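Putative histidinol-phosphate aminotransferase (Burkholderia pseudomallei, PDB 3P1T) probably transfers an amino group between L-histidinol phosphate and 2-oxoglutarate, using pyridoxal 5'-phosphate, in histidine biosynthesis. Local coordinates at residues 195-207 and 233-247. Numbering follows the deposited sequence.
Sequences SFSKSYGLAGLRL and DLHALEAALDNDRAR
Leu237 CD1 sits squarely over the face of the Phe196 ring, 3.6 Å from its centroid, a CH-pi contact on the tightly packed, buried side where helix 231-241 meets the loop 195-207. The leucine gets there because its CG is anti to the backbone N (chi1 177°), which swings the branch across to the loop. Leu202 CD1 lies 3.8 Å from Ala240 CB, and farther along Leu205 CD1 meets Ala236 CB at 3.6 Å; alanines on the helix leave room for these leucine branches. The SxSK sequence of Ser195 to Lys198 matches the cofactor-lysine motif of fold-type I PLP enzymes, so Lys198 is probably the Schiff-base lysine; Lys198 itself makes no contact with 233-247. No hydrogen bond crosses between the two segments. Toward the partly exposed end, the Arg247 guanidinium lies flat on Tyr200, planes 9° apart and centres 4.3 Å apart, while Arg247 CD covers the same ring face and Phe196 CD1 the opposite one. Asp244 OD1 holds Arg247 NH1 at 3.0 Å and Asp175 pairs with its NE, fixing the guanidinium's rotation; Tyr200 OH bonds instead to His63. At the other end, Asp233 turns its carboxylate to Arg75, close to Asp233 of the second subunit.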
ATOM      1  N   SER A 195      -8.413  -8.634  -9.844  1.00 37.03           N
ATOM      2  CA  SER A 195      -8.656  -8.182  -8.466  1.00 36.20           C
ATOM      3  C   SER A 195      -8.839  -9.359  -7.513  1.00 41.33           C
ATOM      4  O   SER A 195      -9.394 -10.384  -7.926  1.00 44.14           O
ATOM      5  CB  SER A 195      -9.905  -7.305  -8.427  1.00 39.50           C
ATOM      6  OG  SER A 195     -10.193  -6.786  -7.139  1.00 51.00           O
ATOM      7  N   PHE A 196      -8.419  -9.211  -6.234  1.00 34.58           N
ATOM      8  CA  PHE A 196      -8.635 -10.262  -5.239  1.00 34.48           C
ATOM      9  C   PHE A 196      -9.758  -9.836  -4.284  1.00 40.52           C
ATOM     10  O   PHE A 196     -10.012 -10.506  -3.277  1.00 41.75           O
ATOM     11  CB  PHE A 196      -7.330 -10.600  -4.470  1.00 36.02           C
ATOM     12  CG  PHE A 196      -6.215 -11.111  -5.361  1.00 36.89           C
ATOM     13  CD1 PHE A 196      -6.281 -12.383  -5.932  1.00 40.14           C
ATOM     14  CD2 PHE A 196      -5.126 -10.310  -5.664  1.00 37.45           C
ATOM     15  CE1 PHE A 196      -5.290 -12.828  -6.811  1.00 41.09           C
ATOM     16  CE2 PHE A 196      -4.127 -10.763  -6.531  1.00 40.85           C
ATOM     17  CZ  PHE A 196      -4.214 -12.019  -7.099  1.00 39.68           C
ATOM     18  N   SER A 197     -10.458  -8.746  -4.633  1.00 37.18           N
ATOM     19  CA  SER A 197     -11.495  -8.134  -3.802  1.00 37.52           C
ATOM     20  C   SER A 197     -12.874  -8.834  -3.883  1.00 44.58           C
ATOM     21  O   SER A 197     -13.655  -8.746  -2.918  1.00 44.70           O
ATOM     22  CB  SER A 197     -11.679  -6.665  -4.185  1.00 38.63           C
ATOM     23  OG  SER A 197     -10.569  -5.860  -3.815  1.00 41.89           O
ATOM     24  N   LYS A 198     -13.191  -9.510  -5.007  1.00 41.83           N
ATOM     25  CA  LYS A 198     -14.537 -10.060  -5.161  1.00 41.53           C
ATOM     26  C   LYS A 198     -14.531 -11.552  -4.861  1.00 46.59           C
ATOM     27  O   LYS A 198     -14.531 -11.914  -3.689  1.00 47.98           O
ATOM     28  CB  LYS A 198     -15.105  -9.764  -6.573  1.00 43.52           C
ATOM     29  CG  LYS A 198     -14.902  -8.322  -7.075  1.00 47.84           C
ATOM     30  CD  LYS A 198     -15.408  -7.224  -6.122  1.00 48.47           C
ATOM     31  CE  LYS A 198     -15.075  -5.846  -6.620  1.00 45.32           C
ATOM     32  NZ  LYS A 198     -15.291  -4.842  -5.555  1.00 42.80           N
ATOM     33  N   SER A 199     -14.518 -12.407  -5.889  1.00 42.14           N
ATOM     34  CA  SER A 199     -14.522 -13.861  -5.786  1.00 42.12           C
ATOM     35  C   SER A 199     -13.533 -14.405  -4.743  1.00 45.34           C
ATOM     36  O   SER A 199     -13.861 -15.398  -4.087  1.00 46.86           O
ATOM     37  CB  SER A 199     -14.183 -14.458  -7.143  1.00 46.09           C
ATOM     38  OG  SER A 199     -13.179 -13.699  -7.799  1.00 55.62           O
ATOM     39  N   TYR A 200     -12.333 -13.772  -4.594  1.00 38.58           N
ATOM     40  CA  TYR A 200     -11.280 -14.203  -3.666  1.00 37.37           C
ATOM     41  C   TYR A 200     -11.545 -13.730  -2.217  1.00 41.81           C
ATOM     42  O   TYR A 200     -10.895 -14.230  -1.296  1.00 41.86           O
ATOM     43  CB  TYR A 200      -9.906 -13.706  -4.132  1.00 36.78           C
ATOM     44  CG  TYR A 200      -9.382 -14.443  -5.345  1.00 37.50           C
ATOM     45  CD1 TYR A 200      -9.726 -14.039  -6.634  1.00 37.81           C
ATOM     46  CD2 TYR A 200      -8.515 -15.535  -5.207  1.00 39.17           C
ATOM     47  CE1 TYR A 200      -9.227 -14.702  -7.758  1.00 37.31           C
ATOM     48  CE2 TYR A 200      -8.011 -16.209  -6.325  1.00 40.49           C
ATOM     49  CZ  TYR A 200      -8.370 -15.788  -7.601  1.00 47.86           C
ATOM     50  OH  TYR A 200      -7.874 -16.441  -8.709  1.00 49.27           O
ATOM     51  N   GLY A 201     -12.484 -12.797  -2.040  1.00 37.24           N
ATOM     52  CA  GLY A 201     -12.902 -12.278  -0.738  1.00 36.66           C
ATOM     53  C   GLY A 201     -11.899 -11.463   0.068  1.00 40.14           C
ATOM     54  O   GLY A 201     -11.979 -11.443   1.301  1.00 39.46           O
ATOM     55  N   LEU A 202     -10.998 -10.724  -0.599  1.00 36.40           N
ATOM     56  CA  LEU A 202     -10.026  -9.881   0.108  1.00 35.63           C
ATOM     57  C   LEU A 202     -10.280  -8.376  -0.143  1.00 41.07           C
ATOM     58  O   LEU A 202      -9.322  -7.605  -0.172  1.00 42.14           O
ATOM     59  CB  LEU A 202      -8.591 -10.246  -0.312  1.00 35.00           C
ATOM     60  CG  LEU A 202      -8.163 -11.712  -0.216  1.00 39.10           C
ATOM     61  CD1 LEU A 202      -6.726 -11.855  -0.604  1.00 38.09           C
ATOM     62  CD2 LEU A 202      -8.350 -12.253   1.173  1.00 41.25           C
ATOM     63  N   ALA A 203     -11.558  -7.946  -0.274  1.00 37.13           N
ATOM     64  CA  ALA A 203     -11.936  -6.547  -0.547  1.00 36.50           C
ATOM     65  C   ALA A 203     -11.291  -5.548   0.438  1.00 43.64           C
ATOM     66  O   ALA A 203     -10.873  -4.467   0.017  1.00 44.59           O
ATOM     67  CB  ALA A 203     -13.448  -6.394  -0.501  1.00 36.96           C
ATOM     68  N   GLY A 204     -11.195  -5.929   1.714  1.00 39.96           N
ATOM     69  CA  GLY A 204     -10.627  -5.089   2.754  1.00 38.73           C
ATOM     70  C   GLY A 204      -9.128  -4.925   2.677  1.00 42.33           C
ATOM     71  O   GLY A 204      -8.580  -4.101   3.412  1.00 43.07           O
ATOM     72  N   LEU A 205      -8.443  -5.704   1.804  1.00 37.33           N
ATOM     73  CA  LEU A 205      -6.974  -5.638   1.670  1.00 35.92           C
ATOM     74  C   LEU A 205      -6.581  -4.840   0.444  1.00 40.62           C
ATOM     75  O   LEU A 205      -5.448  -4.349   0.370  1.00 39.97           O
ATOM     76  CB  LEU A 205      -6.330  -7.027   1.612  1.00 35.69           C
ATOM     77  CG  LEU A 205      -6.724  -8.010   2.714  1.00 40.71           C
ATOM     78  CD1 LEU A 205      -5.873  -9.231   2.644  1.00 41.15           C
ATOM     79  CD2 LEU A 205      -6.639  -7.376   4.100  1.00 44.44           C
ATOM     80  N   ARG A 206      -7.535  -4.692  -0.512  1.00 37.30           N
ATOM     81  CA  ARG A 206      -7.371  -3.958  -1.762  1.00 37.32           C
ATOM     82  C   ARG A 206      -6.030  -4.386  -2.461  1.00 41.86           C
ATOM     83  O   ARG A 206      -5.041  -3.634  -2.475  1.00 42.65           O
ATOM     84  CB  ARG A 206      -7.439  -2.431  -1.488  1.00 39.28           C
ATOM     85  CG  ARG A 206      -7.548  -1.521  -2.705  1.00 45.62           C
ATOM     86  CD  ARG A 206      -8.828  -1.722  -3.486  1.00 54.88           C
ATOM     87  NE  ARG A 206      -9.014  -0.641  -4.444  1.00 61.78           N
ATOM     88  CZ  ARG A 206     -10.014  -0.557  -5.312  1.00 75.89           C
ATOM     89  NH1 ARG A 206     -10.919  -1.529  -5.392  1.00 63.62           N
ATOM     90  NH2 ARG A 206     -10.113   0.491  -6.115  1.00 64.20           N
ATOM     91  N   LEU A 207      -6.014  -5.634  -2.976  1.00 36.35           N
ATOM     92  CA  LEU A 207      -4.900  -6.229  -3.707  1.00 35.91           C
ATOM     93  C   LEU A 207      -5.343  -6.635  -5.112  1.00 40.61           C
ATOM     94  O   LEU A 207      -6.522  -6.951  -5.344  1.00 41.10           O
ATOM     95  CB  LEU A 207      -4.304  -7.449  -2.975  1.00 36.49           C
ATOM     96  CG  LEU A 207      -3.708  -7.227  -1.601  1.00 41.14           C
ATOM     97  CD1 LEU A 207      -3.312  -8.532  -0.972  1.00 40.88           C
ATOM     98  CD2 LEU A 207      -2.523  -6.288  -1.653  1.00 45.03           C
ATOM     99  N   ASP A 233      -1.046  -8.970   4.755  1.00 38.04           N
ATOM    100  CA  ASP A 233      -1.722  -9.059   3.467  1.00 37.24           C
ATOM    101  C   ASP A 233      -1.122 -10.183   2.613  1.00 39.21           C
ATOM    102  O   ASP A 233      -1.881 -10.906   1.960  1.00 39.21           O
ATOM    103  CB  ASP A 233      -1.661  -7.717   2.731  1.00 38.50           C
ATOM    104  CG  ASP A 233      -2.386  -6.559   3.402  1.00 47.68           C
ATOM    105  OD1 ASP A 233      -3.286  -6.813   4.218  1.00 46.46           O
ATOM    106  OD2 ASP A 233      -2.048  -5.400   3.106  1.00 59.56           O
ATOM    107  N   LEU A 234       0.209 -10.364   2.658  1.00 34.19           N
ATOM    108  CA  LEU A 234       0.895 -11.437   1.921  1.00 34.65           C
ATOM    109  C   LEU A 234       0.451 -12.839   2.389  1.00 40.08           C
ATOM    110  O   LEU A 234       0.138 -13.672   1.537  1.00 41.75           O
ATOM    111  CB  LEU A 234       2.419 -11.331   2.043  1.00 34.33           C
ATOM    112  CG  LEU A 234       3.130 -10.206   1.277  1.00 35.82           C
ATOM    113  CD1 LEU A 234       4.556 -10.120   1.711  1.00 35.36           C
ATOM    114  CD2 LEU A 234       3.067 -10.412  -0.207  1.00 35.26           C
ATOM    115  N   HIS A 235       0.384 -13.096   3.715  1.00 35.73           N
ATOM    116  CA  HIS A 235      -0.069 -14.405   4.217  1.00 36.26           C
ATOM    117  C   HIS A 235      -1.557 -14.613   3.954  1.00 40.69           C
ATOM    118  O   HIS A 235      -1.975 -15.749   3.745  1.00 42.17           O
ATOM    119  CB  HIS A 235       0.236 -14.592   5.702  1.00 37.28           C
ATOM    120  CG  HIS A 235       1.699 -14.830   5.931  1.00 41.10           C
ATOM    121  ND1 HIS A 235       2.600 -13.782   5.994  1.00 42.08           N
ATOM    122  CD2 HIS A 235       2.385 -15.992   6.000  1.00 42.89           C
ATOM    123  CE1 HIS A 235       3.790 -14.336   6.140  1.00 41.25           C
ATOM    124  NE2 HIS A 235       3.712 -15.662   6.143  1.00 42.45           N
ATOM    125  N   ALA A 236      -2.333 -13.523   3.907  1.00 36.24           N
ATOM    126  CA  ALA A 236      -3.756 -13.576   3.605  1.00 35.71           C
ATOM    127  C   ALA A 236      -3.955 -14.014   2.145  1.00 42.80           C
ATOM    128  O   ALA A 236      -4.608 -15.044   1.890  1.00 43.92           O
ATOM    129  CB  ALA A 236      -4.401 -12.227   3.864  1.00 34.71           C
ATOM    130  N   LEU A 237      -3.299 -13.289   1.206  1.00 38.58           N
ATOM    131  CA  LEU A 237      -3.348 -13.559  -0.224  1.00 38.26           C
ATOM    132  C   LEU A 237      -2.899 -14.990  -0.522  1.00 46.13           C
ATOM    133  O   LEU A 237      -3.594 -15.702  -1.268  1.00 47.15           O
ATOM    134  CB  LEU A 237      -2.485 -12.555  -0.999  1.00 37.23           C
ATOM    135  CG  LEU A 237      -2.388 -12.777  -2.507  1.00 41.77           C
ATOM    136  CD1 LEU A 237      -3.731 -12.685  -3.161  1.00 42.30           C
ATOM    137  CD2 LEU A 237      -1.446 -11.807  -3.133  1.00 42.74           C
ATOM    138  N   GLU A 238      -1.780 -15.421   0.094  1.00 42.32           N
ATOM    139  CA  GLU A 238      -1.250 -16.766  -0.091  1.00 43.25           C
ATOM    140  C   GLU A 238      -2.309 -17.845   0.232  1.00 50.95           C
ATOM    141  O   GLU A 238      -2.452 -18.792  -0.542  1.00 51.79           O
ATOM    142  CB  GLU A 238      -0.025 -16.960   0.780  1.00 44.41           C
ATOM    143  CG  GLU A 238       0.645 -18.294   0.566  1.00 49.70           C
ATOM    144  CD  GLU A 238       1.916 -18.474   1.355  1.00 62.01           C
ATOM    145  OE1 GLU A 238       1.951 -18.057   2.538  1.00 38.11           O
ATOM    146  OE2 GLU A 238       2.874 -19.048   0.786  1.00 60.45           O
ATOM    147  N   ALA A 239      -3.051 -17.681   1.350  1.00 48.09           N
ATOM    148  CA  ALA A 239      -4.102 -18.596   1.784  1.00 48.67           C
ATOM    149  C   ALA A 239      -5.308 -18.524   0.857  1.00 53.13           C
ATOM    150  O   ALA A 239      -5.904 -19.558   0.575  1.00 53.53           O
ATOM    151  CB  ALA A 239      -4.518 -18.274   3.208  1.00 49.35           C
ATOM    152  N   ALA A 240      -5.644 -17.319   0.350  1.00 48.93           N
ATOM    153  CA  ALA A 240      -6.781 -17.127  -0.555  1.00 48.29           C
ATOM    154  C   ALA A 240      -6.561 -17.812  -1.909  1.00 55.10           C
ATOM    155  O   ALA A 240      -7.544 -18.156  -2.576  1.00 57.71           O
ATOM    156  CB  ALA A 240      -7.042 -15.646  -0.772  1.00 47.44           C
ATOM    157  N   LEU A 241      -5.298 -18.027  -2.305  1.00 50.73           N
ATOM    158  CA  LEU A 241      -4.968 -18.665  -3.578  1.00 50.89           C
ATOM    159  C   LEU A 241      -5.108 -20.183  -3.479  1.00 58.96           C
ATOM    160  O   LEU A 241      -5.368 -20.843  -4.487  1.00 58.95           O
ATOM    161  CB  LEU A 241      -3.559 -18.291  -4.054  1.00 50.22           C
ATOM    162  CG  LEU A 241      -3.263 -16.813  -4.310  1.00 52.35           C
ATOM    163  CD1 LEU A 241      -1.827 -16.633  -4.637  1.00 52.80           C
ATOM    164  CD2 LEU A 241      -4.116 -16.239  -5.421  1.00 50.72           C
ATOM    165  N   ASP A 242      -4.956 -20.738  -2.274  1.00 59.08           N
ATOM    166  CA  ASP A 242      -5.159 -22.167  -2.061  1.00 61.45           C
ATOM    167  C   ASP A 242      -6.556 -22.360  -1.391  1.00 68.39           C
ATOM    168  O   ASP A 242      -6.680 -22.979  -0.331  1.00 70.02           O
ATOM    169  CB  ASP A 242      -4.011 -22.781  -1.242  1.00 63.83           C
ATOM    170  CG  ASP A 242      -4.061 -24.296  -1.228  1.00 81.04           C
ATOM    171  OD1 ASP A 242      -4.531 -24.889  -2.239  1.00 81.08           O
ATOM    172  OD2 ASP A 242      -3.657 -24.896  -0.199  1.00 91.73           O
ATOM    173  N   ASN A 243      -7.611 -21.803  -2.024  1.00 64.65           N
ATOM    174  CA  ASN A 243      -8.986 -21.813  -1.499  1.00 63.82           C
ATOM    175  C   ASN A 243      -9.995 -21.925  -2.670  1.00 64.28           C
ATOM    176  O   ASN A 243     -11.057 -21.284  -2.663  1.00 62.42           O
ATOM    177  CB  ASN A 243      -9.203 -20.514  -0.665  1.00 63.17           C
ATOM    178  CG  ASN A 243     -10.434 -20.462   0.221  1.00 76.15           C
ATOM    179  OD1 ASN A 243     -10.872 -21.461   0.805  1.00 67.36           O
ATOM    180  ND2 ASN A 243     -10.964 -19.258   0.404  1.00 66.78           N
ATOM    181  N   ASP A 244      -9.660 -22.781  -3.655  1.00 59.89           N
ATOM    182  CA  ASP A 244     -10.448 -22.962  -4.867  1.00 59.59           C
ATOM    183  C   ASP A 244     -11.829 -23.588  -4.576  1.00 60.26           C
ATOM    184  O   ASP A 244     -12.793 -23.185  -5.219  1.00 59.63           O
ATOM    185  CB  ASP A 244      -9.677 -23.807  -5.887  1.00 63.08           C
ATOM    186  CG  ASP A 244      -8.386 -23.138  -6.350  1.00 80.61           C
ATOM    187  OD1 ASP A 244      -8.458 -22.007  -6.892  1.00 80.13           O
ATOM    188  OD2 ASP A 244      -7.301 -23.729  -6.140  1.00 92.29           O
ATOM    189  N   ARG A 245     -11.943 -24.485  -3.588  1.00 55.63           N
ATOM    190  CA  ARG A 245     -13.202 -25.144  -3.257  1.00 55.69           C
ATOM    191  C   ARG A 245     -14.267 -24.088  -2.870  1.00 56.64           C
ATOM    192  O   ARG A 245     -15.338 -24.068  -3.486  1.00 56.50           O
ATOM    193  CB  ARG A 245     -12.974 -26.180  -2.134  1.00 56.21           C
ATOM    194  CG  ARG A 245     -14.152 -27.109  -1.812  1.00 60.46           C
ATOM    195  CD  ARG A 245     -13.781 -28.142  -0.754  1.00 61.78           C
ATOM    196  N   ALA A 246     -13.945 -23.188  -1.912  1.00 50.54           N
ATOM    197  CA  ALA A 246     -14.839 -22.122  -1.436  1.00 48.89           C
ATOM    198  C   ALA A 246     -15.126 -21.080  -2.524  1.00 52.11           C
ATOM    199  O   ALA A 246     -16.256 -20.597  -2.637  1.00 52.54           O
ATOM    200  CB  ALA A 246     -14.236 -21.437  -0.224  1.00 48.88           C
ATOM    201  N   ARG A 247     -14.101 -20.726  -3.305  1.00 47.72           N
ATOM    202  CA  ARG A 247     -14.186 -19.734  -4.366  1.00 45.99           C
ATOM    203  C   ARG A 247     -15.122 -20.228  -5.462  1.00 49.63           C
ATOM    204  O   ARG A 247     -15.989 -19.464  -5.888  1.00 49.94           O
ATOM    205  CB  ARG A 247     -12.786 -19.443  -4.903  1.00 45.50           C
ATOM    206  CG  ARG A 247     -12.695 -18.203  -5.757  1.00 51.07           C
ATOM    207  CD  ARG A 247     -11.266 -17.917  -6.156  1.00 54.43           C
ATOM    208  NE  ARG A 247     -11.174 -17.698  -7.596  1.00 61.06           N
ATOM    209  CZ  ARG A 247     -10.558 -18.515  -8.443  1.00 71.76           C
ATOM    210  NH1 ARG A 247      -9.897 -19.570  -7.991  1.00 47.13           N
ATOM    211  NH2 ARG A 247     -10.543 -18.246  -9.743  1.00 69.45           N
TER